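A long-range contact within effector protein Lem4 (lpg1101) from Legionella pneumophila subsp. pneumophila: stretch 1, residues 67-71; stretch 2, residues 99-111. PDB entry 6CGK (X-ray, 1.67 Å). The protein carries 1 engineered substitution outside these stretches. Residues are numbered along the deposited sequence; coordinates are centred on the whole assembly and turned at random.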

# COMPACT_ATOMS: atom_id res chain seq x y z
N LYS A 67 -16.89 2.40 6.22
CA LYS A 67 -16.32 1.91 4.96
C LYS A 67 -15.07 2.67 4.58
O LYS A 67 -14.19 2.12 3.90
CB LYS A 67 -17.34 2.01 3.82
CG LYS A 67 -17.46 3.42 3.23
CD LYS A 67 -18.46 3.52 2.05
CE LYS A 67 -18.50 4.96 1.47
NZ LYS A 67 -19.39 5.16 0.28
N ILE A 68 -14.96 3.94 4.97
CA ILE A 68 -13.79 4.69 4.52
C ILE A 68 -12.56 4.41 5.36
O ILE A 68 -11.45 4.80 4.96
CB ILE A 68 -14.03 6.21 4.51
CG1 ILE A 68 -14.03 6.78 5.92
CG2 ILE A 68 -15.31 6.53 3.76
CD1 ILE A 68 -13.47 8.18 5.99
N LYS A 69 -12.70 3.75 6.51
CA LYS A 69 -11.54 3.57 7.38
C LYS A 69 -10.64 2.42 6.91
O LYS A 69 -11.06 1.49 6.23
CB LYS A 69 -11.99 3.31 8.81
CG LYS A 69 -12.90 4.41 9.36
CD LYS A 69 -13.43 4.10 10.76
CE LYS A 69 -14.30 5.23 11.30
NZ LYS A 69 -14.64 4.96 12.74
N ILE A 70 -9.37 2.49 7.33
CA ILE A 70 -8.49 1.33 7.25
C ILE A 70 -9.14 0.18 8.01
O ILE A 70 -9.70 0.37 9.10
CB ILE A 70 -7.11 1.70 7.82
CG1 ILE A 70 -6.49 2.81 6.97
CG2 ILE A 70 -6.20 0.49 7.86
CD1 ILE A 70 -5.07 3.14 7.26
N THR A 71 -9.17 -1.00 7.39
CA THR A 71 -9.92 -2.05 8.05
C THR A 71 -9.07 -2.61 9.17
O THR A 71 -7.85 -2.48 9.17
CB THR A 71 -10.29 -3.19 7.09
OG1 THR A 71 -9.12 -3.93 6.77
CG2 THR A 71 -10.95 -2.65 5.82
N ASN A 99 -1.12 12.93 1.22
CA ASN A 99 -1.42 13.36 2.59
C ASN A 99 -2.67 12.69 3.14
O ASN A 99 -2.82 12.57 4.38
CB ASN A 99 -1.54 14.88 2.64
CG ASN A 99 -0.18 15.52 2.51
OD1 ASN A 99 0.82 14.94 2.95
ND2 ASN A 99 -0.12 16.71 1.89
N TYR A 100 -3.58 12.26 2.28
CA TYR A 100 -4.73 11.51 2.80
C TYR A 100 -4.27 10.13 3.27
O TYR A 100 -4.68 9.65 4.33
CB TYR A 100 -5.79 11.38 1.72
CG TYR A 100 -7.06 10.66 2.13
CD1 TYR A 100 -8.00 11.30 2.96
CD2 TYR A 100 -7.32 9.36 1.68
CE1 TYR A 100 -9.18 10.65 3.32
CE2 TYR A 100 -8.49 8.71 2.03
CZ TYR A 100 -9.42 9.36 2.85
OH TYR A 100 -10.61 8.74 3.20
N ILE A 101 -3.42 9.49 2.46
CA ILE A 101 -2.87 8.19 2.84
C ILE A 101 -2.10 8.30 4.14
O ILE A 101 -2.33 7.51 5.07
CB ILE A 101 -2.02 7.62 1.70
CG1 ILE A 101 -2.93 7.38 0.50
CG2 ILE A 101 -1.25 6.36 2.22
CD1 ILE A 101 -2.16 7.03 -0.84
N LYS A 102 -1.19 9.27 4.25
CA LYS A 102 -0.44 9.43 5.50
C LYS A 102 -1.36 9.70 6.68
O LYS A 102 -1.14 9.20 7.79
CB LYS A 102 0.59 10.56 5.40
CG LYS A 102 1.75 10.25 4.43
CD LYS A 102 2.76 11.39 4.40
CE LYS A 102 4.00 11.04 3.60
NZ LYS A 102 4.88 12.25 3.54
N ALA A 103 -2.38 10.54 6.47
CA ALA A 103 -3.30 10.85 7.55
C ALA A 103 -3.97 9.60 8.08
O ALA A 103 -4.08 9.39 9.29
CB ALA A 103 -4.36 11.87 7.06
N LEU A 104 -4.49 8.76 7.18
CA LEU A 104 -5.22 7.58 7.67
C LEU A 104 -4.27 6.62 8.38
O LEU A 104 -4.61 6.07 9.43
CB LEU A 104 -5.92 6.86 6.50
CG LEU A 104 -7.37 7.37 6.37
CD1 LEU A 104 -7.41 8.87 6.14
CD2 LEU A 104 -8.10 6.64 5.25
N LEU A 105 -3.08 6.39 7.83
CA LEU A 105 -2.08 5.60 8.56
C LEU A 105 -1.83 6.19 9.95
O LEU A 105 -1.78 5.46 10.96
CB LEU A 105 -0.80 5.55 7.75
CG LEU A 105 -0.94 4.81 6.40
CD1 LEU A 105 0.30 5.02 5.50
CD2 LEU A 105 -1.21 3.31 6.62
N GLU A 106 -1.64 7.50 10.04
CA GLU A 106 -1.40 8.13 11.34
C GLU A 106 -2.58 7.99 12.29
O GLU A 106 -2.40 7.76 13.49
CB GLU A 106 -1.03 9.60 11.14
CG GLU A 106 0.37 9.74 10.55
CD GLU A 106 0.61 11.04 9.83
OE1 GLU A 106 -0.32 11.89 9.77
OE2 GLU A 106 1.73 11.18 9.30
N PHE A 107 -3.81 8.17 11.78
CA PHE A 107 -5.00 8.00 12.60
C PHE A 107 -5.06 6.62 13.23
O PHE A 107 -5.66 6.46 14.29
CB PHE A 107 -6.28 8.20 11.76
CG PHE A 107 -6.46 9.58 11.16
CD1 PHE A 107 -5.88 10.71 11.71
CD2 PHE A 107 -7.24 9.72 10.02
CE1 PHE A 107 -6.09 11.99 11.13
CE2 PHE A 107 -7.48 10.99 9.44
CZ PHE A 107 -6.88 12.11 9.99
N GLU A 108 -4.53 5.61 12.54
CA GLU A 108 -4.54 4.24 13.02
C GLU A 108 -3.25 3.87 13.74
O GLU A 108 -3.06 2.69 14.09
CB GLU A 108 -4.79 3.29 11.85
CG GLU A 108 -6.08 3.60 11.10
CD GLU A 108 -7.29 3.08 11.80
OE1 GLU A 108 -7.09 2.27 12.73
OE2 GLU A 108 -8.45 3.46 11.46
N ASN A 109 -2.35 4.82 13.96
CA ASN A 109 -1.10 4.59 14.69
C ASN A 109 -0.25 3.53 13.99
O ASN A 109 0.38 2.68 14.64
CB ASN A 109 -1.38 4.22 16.16
CG ASN A 109 -0.18 4.47 17.06
OD1 ASN A 109 0.69 5.29 16.76
ND2 ASN A 109 -0.16 3.79 18.19
N ILE A 110 -0.25 3.59 12.67
CA ILE A 110 0.61 2.76 11.83
C ILE A 110 1.82 3.57 11.40
O ILE A 110 1.68 4.64 10.80
CB ILE A 110 -0.14 2.25 10.59
CG1 ILE A 110 -1.32 1.38 11.02
CG2 ILE A 110 0.83 1.45 9.68
CD1 ILE A 110 -2.36 1.23 9.93
N ASP A 111 3.00 3.05 11.68
CA ASP A 111 4.22 3.72 11.28
C ASP A 111 4.38 3.63 9.77
O ASP A 111 4.18 2.56 9.19
CB ASP A 111 5.40 3.05 12.01
CG ASP A 111 6.75 3.64 11.66
OD1 ASP A 111 6.83 4.76 11.16
OD2 ASP A 111 7.76 2.96 11.98
O HOH W 1 -10.86 6.21 2.76
O HOH W 2 -8.33 -0.25 11.48

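A small, mainly apolar contact, centred on one isoleucine and supplemented by two bridging waters, joins a short 3-10 and loop segment to the end of a helix and the turn that follows it; no direct hydrogen bond crosses between the stretches. Together they bury 298 Å², and Ile70 contributes the largest share, 108 Å². Its CA-to-CB bond points toward the helix, and with chi1 in m and chi2 in t the side chain extends so that CD1 reaches into a pocket lined by Leu104, Leu105 and Ile110. There Ile70 CD1 lies 3.9 Å from Leu104 CB, 3.9 Å from Leu105 CD2 and 4.3 Å from Ile110 CD1.

Ile70 CD1 also packs against the helix backbone, 3.7 Å from Leu104 O and 3.9 Å from Leu105 N. Neither backbone atom loses a partner by this: Leu104 O accepts from Glu108 N (3.1 Å), and Leu105 N donates to Ile101 O (3.1 Å). An apolar group can therefore rest on this backbone at no polar cost. Leu105 starts away from the loop at CA-to-CB, yet its end comes nearer; Ile110 points toward it from beyond the helix, in a turn held by the bond from Ile110 N to Leu105 O (3.0 Å).

Glu108, the first residue to leave helical phi/psi, covers another flank of Ile70. Glu108 CG lies 3.9 Å from Ile70 CB, and the carboxylate beyond it has polar partners of its own. Water 2 donates to Ile70 O (2.8 Å) and, more weakly, to Glu108 OE1 (3.1 Å), so the loop carbonyl is satisfied through solvent; Glu108 OE2 is hydrogen-bonded elsewhere in the structure. Lys69 adds little: Lys69 CB is 4.4 Å from Glu108 OE2, and the end of its side chain leads away.

Toward the start of the helix stretch, Ile68 makes a looser contact. Ile68 O lies 3.8 Å from Leu104 CD2, and Ile68 CD1 is 4.0 Å from Tyr100 OH. Tyr100 leaves the helix sideways with chi1 in t, and its long ring brings the hydroxyl nearer the other stretch. Water 1 completes the link, donating to Ile68 O (2.7 Å) and hydrogen-bonding to Tyr100 OH (2.6 Å). The tyrosine thus combines reach with a polar tip that engages the backbone of stretch 1 through water. Leu104, buried and pointing toward the loop, meets both isoleucines of stretch 1, with CB near Ile70 and CD2 near the carbonyl of Ile68.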